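Local structure of NEQ263 (Nanoarchaeum equitans Kin4-M, 5BN3) at residues N15-E20 with G58-I63; G71-G76 with I187-A192; I118-P123 with K338-L343; L213-N218 with G267-G272; T257-I262 with D293-I298. The protein forms, together with NeqA, the catalytic core of an archaeal ATP synthase and probably binds adenine nucleotide. All blocks are in the same frame, centred on the assembly; numbering follows the deposited sequence.

Interaction 1 of 5, residues N15-E20 with G58-I63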
# COMPACT_ATOMS: atom_id res chain seq x y z
N ASN B 15 -38.32 -21.08 -6.56
CA ASN B 15 -38.53 -19.85 -5.78
C ASN B 15 -37.78 -19.80 -4.45
O ASN B 15 -38.40 -19.86 -3.38
CB ASN B 15 -40.02 -19.59 -5.57
CG ASN B 15 -40.77 -19.37 -6.88
OD1 ASN B 15 -40.16 -19.12 -7.92
ND2 ASN B 15 -42.09 -19.45 -6.83
N PRO B 16 -36.45 -19.66 -4.50
CA PRO B 16 -35.61 -19.62 -3.30
C PRO B 16 -35.92 -18.41 -2.42
O PRO B 16 -36.24 -17.34 -2.94
CB PRO B 16 -34.19 -19.49 -3.86
CG PRO B 16 -34.28 -19.97 -5.27
CD PRO B 16 -35.64 -19.57 -5.73
N MET B 17 -35.83 -18.60 -1.11
CA MET B 17 -36.03 -17.51 -0.15
C MET B 17 -34.68 -17.14 0.47
O MET B 17 -33.94 -18.01 0.92
CB MET B 17 -37.01 -17.93 0.94
CG MET B 17 -37.06 -17.00 2.15
SD MET B 17 -37.99 -17.71 3.53
CE MET B 17 -39.60 -17.95 2.76
N LEU B 18 -34.37 -15.85 0.47
CA LEU B 18 -33.13 -15.37 1.07
C LEU B 18 -33.14 -15.64 2.57
O LEU B 18 -34.04 -15.18 3.28
CB LEU B 18 -32.96 -13.87 0.82
CG LEU B 18 -31.58 -13.31 0.47
CD1 LEU B 18 -31.35 -11.99 1.19
CD2 LEU B 18 -30.46 -14.30 0.78
N GLY B 19 -32.15 -16.38 3.06
CA GLY B 19 -32.04 -16.68 4.48
C GLY B 19 -32.77 -17.95 4.90
O GLY B 19 -32.79 -18.29 6.08
N GLU B 20 -33.36 -18.64 3.93
CA GLU B 20 -34.18 -19.82 4.19
C GLU B 20 -33.39 -20.99 4.79
O GLU B 20 -32.29 -21.30 4.35
CB GLU B 20 -34.85 -20.26 2.88
CG GLU B 20 -35.72 -21.50 2.94
CD GLU B 20 -36.29 -21.87 1.58
OE1 GLU B 20 -37.30 -22.60 1.54
OE2 GLU B 20 -35.73 -21.43 0.56
N GLY B 58 -39.27 -23.26 4.94
CA GLY B 58 -40.12 -22.16 4.51
C GLY B 58 -39.97 -20.93 5.39
O GLY B 58 -40.81 -20.03 5.34
N ASN B 59 -38.90 -20.89 6.18
CA ASN B 59 -38.64 -19.75 7.05
C ASN B 59 -37.15 -19.53 7.29
O ASN B 59 -36.34 -20.44 7.09
CB ASN B 59 -39.37 -19.91 8.39
CG ASN B 59 -39.03 -21.21 9.10
OD1 ASN B 59 -39.70 -22.23 8.91
ND2 ASN B 59 -37.98 -21.19 9.92
N THR B 60 -36.79 -18.32 7.70
CA THR B 60 -35.41 -18.02 8.10
C THR B 60 -35.17 -18.59 9.49
O THR B 60 -36.12 -19.01 10.16
CB THR B 60 -35.11 -16.50 8.09
OG1 THR B 60 -35.88 -15.85 9.10
CG2 THR B 60 -35.46 -15.91 6.73
N TYR B 61 -33.92 -18.61 9.94
CA TYR B 61 -33.58 -19.27 11.19
C TYR B 61 -34.13 -18.57 12.43
O TYR B 61 -33.95 -17.36 12.62
CB TYR B 61 -32.07 -19.49 11.33
CG TYR B 61 -31.70 -20.41 12.47
CD1 TYR B 61 -31.89 -21.78 12.37
CD2 TYR B 61 -31.18 -19.90 13.65
CE1 TYR B 61 -31.56 -22.62 13.42
CE2 TYR B 61 -30.85 -20.74 14.70
CZ TYR B 61 -31.04 -22.10 14.58
OH TYR B 61 -30.72 -22.93 15.62
N LYS B 62 -34.80 -19.35 13.28
CA LYS B 62 -35.40 -18.82 14.50
C LYS B 62 -35.04 -19.69 15.69
O LYS B 62 -34.70 -20.87 15.54
CB LYS B 62 -36.92 -18.74 14.35
CG LYS B 62 -37.40 -17.84 13.21
CD LYS B 62 -38.92 -17.83 13.12
CE LYS B 62 -39.40 -16.94 11.99
NZ LYS B 62 -40.88 -16.92 11.88
N ILE B 63 -35.11 -19.12 16.89
CA ILE B 63 -34.91 -19.88 18.11
C ILE B 63 -36.10 -19.70 19.06
O ILE B 63 -36.75 -18.65 19.06
CB ILE B 63 -33.61 -19.49 18.85
CG1 ILE B 63 -33.60 -18.00 19.19
CG2 ILE B 63 -32.39 -19.86 18.01
CD1 ILE B 63 -32.57 -17.62 20.23
O HOH W 1 -31.62 -17.52 8.32
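The van der Waals side of this contact is carried by M17, whose thioether lies against the backbone of G58 and N59. Its CG stands anti to the backbone N (chi1 168°) and a bend at chi3 turns the methyl aside, so that M17 CE rests 3.5 Å from G58 O while M17 SD lies 4.1 Å from N59 CA. The T60 methyl also lies against backbone, with T60 CG2 3.6 Å from G19 O and a little farther from L18 O.

No direct hydrogen bond joins N15-E20 to G58-I63, and the polar link runs through G19 O. This carbonyl receives the CA-H of T60, with T60 CA 3.3 Å from G19 O, and a water bridges the same oxygen to Y61 N, donating to G19 O at 2.6 Å and accepting from Y61 N.

Each side is braced internally. M17 to E20 form a type II turn, closed by the E20 N to M17 O bond of 3.1 Å; G19 occupies its third position, with a positive phi of 90° that calls for glycine. E20 OE2 accepts M17 N from above the carboxylate plane, whereas E20 OE1 is engaged by R56 in a salt bridge. Across from it, N59 ND2 donates to T60 O at 2.9 Å, the acceptor lying in the plane of the amide.

P16 and L18 also make backbone hydrogen bonds to the neighbouring V-type alpha chain. A tight turn entering strand 20-23, set against the chain as it leaves strand 55-57, belongs to the antiparallel beta domain at the N-terminus, consistent with the beta barrel that opens subunits of the ATPase alpha/beta family.

Interaction 2 of 5, residues G71-G76 with I187-A192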
# COMPACT_ATOMS: atom_id res chain seq x y z
N GLY B 71 -28.48 -20.99 32.83
CA GLY B 71 -27.89 -22.15 33.48
C GLY B 71 -27.33 -23.15 32.50
O GLY B 71 -26.75 -24.17 32.89
N GLY B 72 -27.50 -22.87 31.21
CA GLY B 72 -27.10 -23.81 30.17
C GLY B 72 -25.96 -23.35 29.28
O GLY B 72 -25.59 -22.17 29.27
N ILE B 73 -25.40 -24.30 28.54
CA ILE B 73 -24.36 -24.05 27.55
C ILE B 73 -24.83 -24.55 26.19
O ILE B 73 -25.31 -25.68 26.06
CB ILE B 73 -23.04 -24.76 27.93
CG1 ILE B 73 -22.56 -24.28 29.30
CG2 ILE B 73 -21.97 -24.50 26.88
CD1 ILE B 73 -21.28 -24.94 29.77
N PHE B 74 -24.69 -23.70 25.17
CA PHE B 74 -25.25 -23.99 23.85
C PHE B 74 -24.22 -23.71 22.76
O PHE B 74 -23.22 -23.03 23.02
CB PHE B 74 -26.50 -23.12 23.62
CG PHE B 74 -27.53 -23.24 24.73
CD1 PHE B 74 -27.40 -22.49 25.89
CD2 PHE B 74 -28.61 -24.08 24.60
CE1 PHE B 74 -28.33 -22.60 26.91
CE2 PHE B 74 -29.55 -24.19 25.61
CZ PHE B 74 -29.41 -23.45 26.77
N ASN B 75 -24.45 -24.22 21.55
CA ASN B 75 -23.59 -23.85 20.43
C ASN B 75 -24.05 -22.55 19.78
O ASN B 75 -24.94 -21.87 20.31
CB ASN B 75 -23.47 -24.98 19.39
CG ASN B 75 -24.79 -25.30 18.69
OD1 ASN B 75 -25.77 -24.57 18.82
ND2 ASN B 75 -24.80 -26.39 17.94
N GLY B 76 -23.45 -22.19 18.65
CA GLY B 76 -23.78 -20.94 17.98
C GLY B 76 -25.19 -20.88 17.43
O GLY B 76 -25.70 -19.79 17.15
N ILE B 187 -24.56 -19.52 28.02
CA ILE B 187 -23.31 -19.50 27.27
C ILE B 187 -23.48 -20.07 25.86
O ILE B 187 -23.99 -21.18 25.68
CB ILE B 187 -22.19 -20.25 28.03
CG1 ILE B 187 -21.95 -19.57 29.38
CG2 ILE B 187 -20.91 -20.28 27.22
CD1 ILE B 187 -20.96 -20.30 30.27
N PHE B 188 -23.05 -19.30 24.86
CA PHE B 188 -23.15 -19.73 23.47
C PHE B 188 -21.76 -19.81 22.85
O PHE B 188 -21.01 -18.82 22.85
CB PHE B 188 -24.05 -18.77 22.68
CG PHE B 188 -25.46 -18.71 23.20
CD1 PHE B 188 -25.82 -17.82 24.20
CD2 PHE B 188 -26.43 -19.56 22.69
CE1 PHE B 188 -27.12 -17.78 24.68
CE2 PHE B 188 -27.73 -19.52 23.16
CZ PHE B 188 -28.08 -18.63 24.16
N ILE B 189 -21.42 -20.98 22.33
CA ILE B 189 -20.06 -21.24 21.86
C ILE B 189 -20.02 -21.77 20.43
O ILE B 189 -20.64 -22.78 20.11
CB ILE B 189 -19.36 -22.28 22.77
CG1 ILE B 189 -19.29 -21.76 24.21
CG2 ILE B 189 -17.97 -22.61 22.25
CD1 ILE B 189 -18.88 -22.81 25.22
N SER B 190 -19.30 -21.07 19.56
CA SER B 190 -18.94 -21.62 18.26
C SER B 190 -17.43 -21.85 18.24
O SER B 190 -16.66 -20.93 18.50
CB SER B 190 -19.36 -20.70 17.11
OG SER B 190 -18.85 -19.39 17.29
N LYS B 191 -17.02 -23.08 17.94
CA LYS B 191 -15.60 -23.44 17.96
C LYS B 191 -14.82 -22.78 16.82
O LYS B 191 -15.40 -22.37 15.82
CB LYS B 191 -15.43 -24.96 17.91
CG LYS B 191 -16.09 -25.68 19.08
CD LYS B 191 -15.89 -27.19 19.00
CE LYS B 191 -16.66 -27.91 20.10
NZ LYS B 191 -16.29 -27.43 21.45
N ALA B 192 -13.51 -22.67 16.99
CA ALA B 192 -12.65 -22.00 16.02
C ALA B 192 -12.70 -22.63 14.63
O ALA B 192 -12.53 -21.94 13.62
CB ALA B 192 -11.21 -21.96 16.53
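F74 and F188 hold their rings in the same way: each CG is anti to its own carbonyl carbon (chi1 -53° and -61°), which starts the two rings off alike from neighbouring parallel strands, and the side chains lie side by side. Strand 73-75 pairs in parallel with strand 185-190 in the mixed sheet at the heart of the P-loop-type nucleotide-binding domain. The rings are nearly parallel, at 24°, but slid apart, with centroids 5.4 Å from each other; F74 CD1 lies over one face of F188, and F74 CB is 3.7 Å from F188 CD2. An alanine in place of F188 would probably leave one side of the F74 ring without its neighbour and open a gap toward V205 and A206 of helix 196-215.

The backbones are joined by three hydrogen bonds. I187 N gives to G72 O at 3.1 Å, F74 N to I187 O at 2.7 Å, nearly along the C=O axis, and I189 N to F74 O at 2.8 Å. The opposite face of the sheet is aliphatic: I73 CG2 meets I189 CD1 at 3.9 Å, the two chains crossing obliquely, and I173 of helix 166-178 packs on both, as well as on I187. Farther along, G76 N bonds to E198 OE2. At its edge, in the plane of the ring, F188 meets a backbone carbonyl, with N75 O 3.6 Å from F188 CD2.

Interaction 3 of 5, residues I118-P123 with K338-L343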
# COMPACT_ATOMS: atom_id res chain seq x y z
N ILE B 118 -10.97 2.26 35.49
CA ILE B 118 -12.24 2.37 34.79
C ILE B 118 -13.19 3.35 35.49
O ILE B 118 -13.65 4.32 34.90
CB ILE B 118 -12.94 1.00 34.66
CG1 ILE B 118 -12.16 0.09 33.70
CG2 ILE B 118 -14.37 1.17 34.17
CD1 ILE B 118 -12.76 -1.29 33.55
N ASP B 119 -13.47 3.09 36.77
CA ASP B 119 -14.53 3.80 37.50
C ASP B 119 -14.40 5.33 37.57
O ASP B 119 -15.41 6.03 37.48
CB ASP B 119 -14.68 3.22 38.91
CG ASP B 119 -15.27 1.83 38.92
OD1 ASP B 119 -15.85 1.42 37.90
OD2 ASP B 119 -15.17 1.15 39.97
N VAL B 120 -13.19 5.83 37.76
CA VAL B 120 -13.00 7.27 37.91
C VAL B 120 -13.20 8.04 36.60
O VAL B 120 -14.11 8.86 36.49
CB VAL B 120 -11.60 7.60 38.49
CG1 VAL B 120 -11.42 9.10 38.58
CG2 VAL B 120 -11.44 6.97 39.86
N ALA B 121 -12.37 7.75 35.61
CA ALA B 121 -12.38 8.54 34.37
C ALA B 121 -13.25 7.96 33.27
O ALA B 121 -13.75 8.70 32.42
CB ALA B 121 -10.96 8.74 33.87
N HIS B 122 -13.44 6.64 33.25
CA HIS B 122 -14.18 6.01 32.16
C HIS B 122 -15.25 5.03 32.62
O HIS B 122 -15.27 3.88 32.17
CB HIS B 122 -13.20 5.27 31.23
CG HIS B 122 -11.97 6.06 30.89
ND1 HIS B 122 -12.01 7.23 30.16
CD2 HIS B 122 -10.66 5.84 31.18
CE1 HIS B 122 -10.78 7.70 30.02
NE2 HIS B 122 -9.95 6.87 30.63
N PRO B 123 -16.17 5.47 33.50
CA PRO B 123 -17.11 4.51 34.08
C PRO B 123 -18.09 3.92 33.07
O PRO B 123 -18.49 4.60 32.12
CB PRO B 123 -17.87 5.34 35.13
CG PRO B 123 -17.78 6.74 34.63
CD PRO B 123 -16.43 6.85 33.98
N LYS B 338 -14.89 16.25 38.69
CA LYS B 338 -13.69 16.97 39.09
C LYS B 338 -12.48 16.04 39.19
O LYS B 338 -11.39 16.37 38.72
CB LYS B 338 -13.92 17.69 40.43
CG LYS B 338 -12.73 18.49 40.91
CD LYS B 338 -12.92 18.94 42.35
CE LYS B 338 -11.63 19.51 42.91
NZ LYS B 338 -11.14 20.67 42.11
N TYR B 339 -12.68 14.88 39.81
CA TYR B 339 -11.60 13.91 39.96
C TYR B 339 -11.15 13.33 38.62
O TYR B 339 -9.96 13.14 38.38
CB TYR B 339 -12.01 12.79 40.92
CG TYR B 339 -11.72 13.09 42.37
CD1 TYR B 339 -10.46 12.87 42.90
CD2 TYR B 339 -12.71 13.59 43.20
CE1 TYR B 339 -10.19 13.14 44.23
CE2 TYR B 339 -12.45 13.87 44.53
CZ TYR B 339 -11.19 13.64 45.04
OH TYR B 339 -10.92 13.91 46.36
N ALA B 340 -12.11 13.04 37.74
CA ALA B 340 -11.80 12.49 36.43
C ALA B 340 -10.98 13.48 35.61
O ALA B 340 -10.00 13.11 34.97
CB ALA B 340 -13.07 12.12 35.69
N ASP B 341 -11.40 14.74 35.63
CA ASP B 341 -10.70 15.79 34.89
C ASP B 341 -9.27 15.98 35.40
O ASP B 341 -8.34 16.07 34.60
CB ASP B 341 -11.48 17.10 34.98
CG ASP B 341 -11.23 18.02 33.80
OD1 ASP B 341 -11.27 17.52 32.65
OD2 ASP B 341 -10.99 19.22 34.01
N ILE B 342 -9.10 16.01 36.72
CA ILE B 342 -7.78 16.20 37.31
C ILE B 342 -6.86 15.01 37.00
O ILE B 342 -5.67 15.19 36.77
CB ILE B 342 -7.89 16.46 38.85
CG1 ILE B 342 -7.18 17.77 39.23
CG2 ILE B 342 -7.33 15.30 39.66
CD1 ILE B 342 -5.67 17.66 39.27
N LEU B 343 -7.43 13.81 36.97
CA LEU B 343 -6.64 12.61 36.71
C LEU B 343 -6.17 12.59 35.26
O LEU B 343 -4.98 12.40 34.99
CB LEU B 343 -7.46 11.35 37.01
CG LEU B 343 -6.88 10.03 36.50
CD1 LEU B 343 -5.62 9.66 37.26
CD2 LEU B 343 -7.91 8.92 36.59
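Just beyond helix 116-119 the backbone at A121 comes up against the flank of helix 334-356, close enough that A121 CA and A340 CA are 4.5 Å apart. Such an approach depends on a small residue at the meeting point. A340 points its methyl toward the other segment, and A340 CB sits 3.5 Å from V120 O and 3.9 Å from A121 CA. The contact between the two segments is wholly van der Waals, without a hydrogen bond.

V120 and L343 meet beside this point. With V120 CG1 anti to the backbone N (chi1 178°), the methyl is directed at the helix and lies 4.0 Å from A340 CA; it also touches the leucine, V120 CG1 and L343 CD2 again being 4.0 Å apart. The same leucine methyl reaches the neighbouring alanine, with L343 CD2 4.1 Å from A121 CB.

The contact joins the nucleotide-binding domain to the helical C-terminal domain of V- and A-type ATP synthases, here through the long helix 334-356. Two further helices of that domain close round the same apolar patch: V120 is touched by I394, S397 and I401 of helix 394-408 and by F383 of helix 367-384, and L343 by V379 and F383. Y339 adds its backbone and CB to the valine's surroundings, while its ring leads off to stack on F398 and its hydroxyl bonds to D402.

The same A121 CB stands 3.8 Å above one face of the H122 imidazole, over its centre. NE2 of that ring bonds to L320 O, and ND1 to a glycerol molecule probably acquired during crystallisation.

Interaction 4 of 5, residues L213-N218 with G267-G272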
# COMPACT_ATOMS: atom_id res chain seq x y z
N LEU B 213 -35.02 -11.40 27.43
CA LEU B 213 -34.87 -11.29 28.88
C LEU B 213 -34.99 -9.85 29.38
O LEU B 213 -35.65 -9.59 30.39
CB LEU B 213 -33.52 -11.89 29.31
CG LEU B 213 -33.35 -13.40 29.15
CD1 LEU B 213 -31.97 -13.85 29.62
CD2 LEU B 213 -34.43 -14.13 29.92
N ALA B 214 -34.38 -8.92 28.66
CA ALA B 214 -34.34 -7.53 29.11
C ALA B 214 -35.63 -6.76 28.84
O ALA B 214 -36.09 -5.99 29.69
CB ALA B 214 -33.17 -6.80 28.46
N PHE B 215 -36.21 -6.97 27.67
CA PHE B 215 -37.32 -6.13 27.22
C PHE B 215 -38.69 -6.81 27.26
O PHE B 215 -39.71 -6.15 27.08
CB PHE B 215 -37.02 -5.57 25.82
CG PHE B 215 -35.72 -4.81 25.74
CD1 PHE B 215 -35.33 -3.98 26.78
CD2 PHE B 215 -34.88 -4.95 24.65
CE1 PHE B 215 -34.14 -3.29 26.73
CE2 PHE B 215 -33.68 -4.26 24.59
CZ PHE B 215 -33.31 -3.43 25.63
N GLU B 216 -38.71 -8.11 27.50
CA GLU B 216 -39.97 -8.83 27.70
C GLU B 216 -40.12 -9.30 29.14
O GLU B 216 -41.22 -9.28 29.69
CB GLU B 216 -40.10 -10.02 26.74
CG GLU B 216 -40.47 -9.64 25.31
CD GLU B 216 -41.39 -10.66 24.67
OE1 GLU B 216 -41.82 -11.60 25.37
OE2 GLU B 216 -41.68 -10.53 23.46
N LYS B 217 -39.02 -9.71 29.75
CA LYS B 217 -39.04 -10.16 31.14
C LYS B 217 -38.53 -9.07 32.08
O LYS B 217 -38.35 -9.31 33.28
CB LYS B 217 -38.24 -11.45 31.31
CG LYS B 217 -38.69 -12.57 30.38
CD LYS B 217 -40.18 -12.87 30.52
CE LYS B 217 -40.52 -13.45 31.88
NZ LYS B 217 -41.99 -13.67 32.04
N ASN B 218 -38.30 -7.88 31.53
CA ASN B 218 -37.93 -6.69 32.31
C ASN B 218 -36.71 -6.87 33.22
O ASN B 218 -36.74 -6.48 34.39
CB ASN B 218 -39.12 -6.20 33.14
CG ASN B 218 -40.34 -5.88 32.29
OD1 ASN B 218 -40.26 -5.81 31.06
ND2 ASN B 218 -41.48 -5.68 32.95
N GLY B 267 -28.74 -1.43 25.11
CA GLY B 267 -29.26 -0.16 25.55
C GLY B 267 -30.20 -0.21 26.74
O GLY B 267 -30.34 -1.24 27.41
N LEU B 268 -30.85 0.92 26.99
CA LEU B 268 -31.70 1.08 28.15
C LEU B 268 -33.10 1.49 27.73
O LEU B 268 -33.28 2.31 26.82
CB LEU B 268 -31.10 2.12 29.09
CG LEU B 268 -31.88 2.51 30.35
CD1 LEU B 268 -31.93 1.34 31.30
CD2 LEU B 268 -31.24 3.71 31.01
N THR B 269 -34.10 0.90 28.38
CA THR B 269 -35.49 1.27 28.17
C THR B 269 -36.13 1.38 29.56
O THR B 269 -35.46 1.14 30.56
CB THR B 269 -36.22 0.22 27.29
OG1 THR B 269 -37.39 0.81 26.70
CG2 THR B 269 -36.61 -1.00 28.11
N SER B 270 -37.41 1.74 29.62
CA SER B 270 -38.08 1.86 30.91
C SER B 270 -38.23 0.51 31.61
O SER B 270 -38.32 0.44 32.83
CB SER B 270 -39.45 2.54 30.75
OG SER B 270 -40.27 1.81 29.85
N LYS B 271 -38.25 -0.56 30.82
CA LYS B 271 -38.50 -1.91 31.34
C LYS B 271 -37.25 -2.68 31.76
O LYS B 271 -37.30 -3.48 32.69
CB LYS B 271 -39.28 -2.73 30.30
CG LYS B 271 -40.60 -2.12 29.87
CD LYS B 271 -41.48 -1.80 31.07
CE LYS B 271 -42.84 -1.28 30.61
NZ LYS B 271 -43.56 -0.57 31.71
N GLY B 272 -36.14 -2.46 31.06
CA GLY B 272 -34.92 -3.20 31.33
C GLY B 272 -33.72 -2.69 30.56
O GLY B 272 -33.79 -1.62 29.95
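The ring of F215 reaches from the end of helix 196-215 into the loop after strand 267-268, its path starting with CG anti to the carbonyl carbon (chi1 -56°). A214 CB lies against one face, offset toward the rim, while backbone carbonyls meet the edge: G272 O lies in the ring plane 3.6 Å from F215 CE1, and G267 O is near that plane, 4.1 Å from F215 CZ. T269 approaches obliquely, its CG2 3.5 Å from F215 CD1. An alanine in place of F215 would probably leave the T269 methyl and the G272 carbonyl without their aromatic neighbour and open a gap beside Y98 of the adjoining V-type alpha chain.

Nearer the surface, N218 and K271 run side by side in the same direction. N218 OD1 is 3.3 Å from K271 CB, and N218 CB the same distance from K271 O.

G272 brings the backbones together through a CA-H contact, G272 CA to A214 O at 3.4 Å; a side chain here would collide with that oxygen.

Within its own loop G272 O also accepts T269 N at 3.0 Å. With no classical hydrogen bond between the segments, this helix-to-loop junction of the nucleotide-binding domain rests on van der Waals packing and on carbonyl oxygens turned toward weakly polarised C-H groups.

Interaction 5 of 5, residues T257-I262 with D293-I298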
# COMPACT_ATOMS: atom_id res chain seq x y z
N THR B 257 -22.01 -1.82 8.83
CA THR B 257 -23.45 -2.01 9.01
C THR B 257 -23.75 -3.34 9.71
O THR B 257 -24.64 -3.41 10.56
CB THR B 257 -24.20 -1.91 7.67
OG1 THR B 257 -23.96 -0.63 7.09
CG2 THR B 257 -25.69 -2.09 7.87
N ASP B 258 -23.01 -4.38 9.37
CA ASP B 258 -23.22 -5.68 10.00
C ASP B 258 -22.80 -5.67 11.46
O ASP B 258 -23.50 -6.22 12.32
CB ASP B 258 -22.49 -6.78 9.23
CG ASP B 258 -22.76 -8.15 9.80
OD1 ASP B 258 -23.73 -8.80 9.36
OD2 ASP B 258 -22.00 -8.59 10.69
N LEU B 259 -21.65 -5.06 11.76
CA LEU B 259 -21.20 -4.93 13.14
C LEU B 259 -22.21 -4.12 13.96
O LEU B 259 -22.48 -4.45 15.12
CB LEU B 259 -19.82 -4.27 13.20
CG LEU B 259 -18.62 -5.12 12.75
CD1 LEU B 259 -17.33 -4.31 12.78
CD2 LEU B 259 -18.49 -6.36 13.62
N ALA B 260 -22.76 -3.08 13.35
CA ALA B 260 -23.75 -2.25 14.02
C ALA B 260 -25.03 -3.02 14.30
O ALA B 260 -25.68 -2.81 15.32
CB ALA B 260 -24.05 -1.03 13.18
N SER B 261 -25.40 -3.92 13.38
CA SER B 261 -26.61 -4.72 13.54
C SER B 261 -26.50 -5.65 14.75
O SER B 261 -27.48 -6.26 15.17
CB SER B 261 -26.90 -5.53 12.28
OG SER B 261 -26.08 -6.68 12.21
N ILE B 262 -25.29 -5.76 15.29
CA ILE B 262 -25.05 -6.50 16.52
C ILE B 262 -24.91 -5.56 17.72
O ILE B 262 -25.62 -5.70 18.71
CB ILE B 262 -23.79 -7.37 16.38
CG1 ILE B 262 -24.04 -8.49 15.38
CG2 ILE B 262 -23.37 -7.95 17.72
CD1 ILE B 262 -22.87 -9.40 15.23
N ASP B 293 -11.23 -0.14 14.28
CA ASP B 293 -11.61 1.19 13.82
C ASP B 293 -13.12 1.32 13.63
O ASP B 293 -13.73 2.28 14.11
CB ASP B 293 -10.89 1.55 12.52
CG ASP B 293 -11.23 2.94 12.03
OD1 ASP B 293 -10.86 3.92 12.72
OD2 ASP B 293 -11.86 3.07 10.96
N LEU B 294 -13.73 0.36 12.95
CA LEU B 294 -15.18 0.37 12.76
C LEU B 294 -15.91 0.19 14.09
O LEU B 294 -16.94 0.83 14.33
CB LEU B 294 -15.62 -0.70 11.76
CG LEU B 294 -15.20 -0.52 10.30
CD1 LEU B 294 -15.86 -1.55 9.41
CD2 LEU B 294 -15.51 0.89 9.82
N THR B 295 -15.38 -0.67 14.95
CA THR B 295 -15.97 -0.89 16.27
C THR B 295 -15.91 0.39 17.09
O THR B 295 -16.87 0.73 17.80
CB THR B 295 -15.26 -2.04 17.01
OG1 THR B 295 -15.45 -3.26 16.29
CG2 THR B 295 -15.80 -2.19 18.42
N GLY B 296 -14.79 1.10 16.99
CA GLY B 296 -14.65 2.38 17.66
C GLY B 296 -15.71 3.37 17.23
O GLY B 296 -16.22 4.14 18.05
N TYR B 297 -16.05 3.36 15.94
CA TYR B 297 -17.07 4.25 15.40
C TYR B 297 -18.50 3.87 15.81
O TYR B 297 -19.44 4.64 15.57
CB TYR B 297 -17.00 4.29 13.86
CG TYR B 297 -16.00 5.27 13.29
CD1 TYR B 297 -16.16 6.64 13.48
CD2 TYR B 297 -14.92 4.84 12.54
CE1 TYR B 297 -15.26 7.54 12.95
CE2 TYR B 297 -14.01 5.73 12.01
CZ TYR B 297 -14.19 7.08 12.21
OH TYR B 297 -13.30 7.99 11.69
N ILE B 298 -18.66 2.70 16.42
CA ILE B 298 -19.99 2.22 16.80
C ILE B 298 -20.23 2.16 18.31
O ILE B 298 -21.21 2.71 18.80
CB ILE B 298 -20.28 0.83 16.20
CG1 ILE B 298 -20.19 0.88 14.68
CG2 ILE B 298 -21.67 0.35 16.61
CD1 ILE B 298 -19.98 -0.47 14.03
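L259 and I298 supply most of the surface buried here, with A260 third, and each long side chain reaches toward the opposite segment. I298 inserts its terminal methyl beside helix 255-263. Its CG1 is anti to the carbonyl carbon (chi1 -59°), and I298 CD1 comes to rest 3.9 Å from L259 CB, an equal 3.9 Å from A260 N and 4.2 Å from A260 CB. The small alanine thus lets the methyl lie close to the helix backbone.

L259 reaches the other segment with its CD1, which packs 4.1 Å from L294 CB and equally far from T295 OG1, its side chain crossing those of L294 and T295 at about a right angle. The threonine hydroxyl is satisfied by V291 O and Y263 OH, which explains how it can sit beside a leucine methyl in a buried place.

Helices 255-263 and 290-296, the latter just before I298, both belong to the nucleotide-binding domain. Two residues before I298, G296 O is hydrogen-bonded to R326, which binds ADP in a structure of this protein, and the backbone carbonyl of I298 meets R253 of the neighbouring V-type alpha chain. The contact itself has no hydrogen bond, so van der Waals packing, mostly of aliphatic groups, joins the two segments, within a few residues of polar groups at the subunit interface.

Along the chain, interaction 1 in the N-terminal beta domain closes before the others open. Strand 73-75 of interaction 2 follows strand 62-64 of interaction 1, yet their centres are 23 Å apart. Interactions 2 and 4 reach the same central sheet, linked by strand 185-190 and the helix 196-215 that follows it. Interactions 4 and 5 alternate along the chain, 22 Å apart centre to centre, inside the nucleotide-binding domain. Interaction 3 encloses both by joining that domain to the C-terminal helices, and alternates with interaction 2 along the chain; its centre lies about 48 Å from that of interaction 1, on the opposite side of the chain's centre. Together they sample the three-domain build of an ATPase alpha/beta-family subunit.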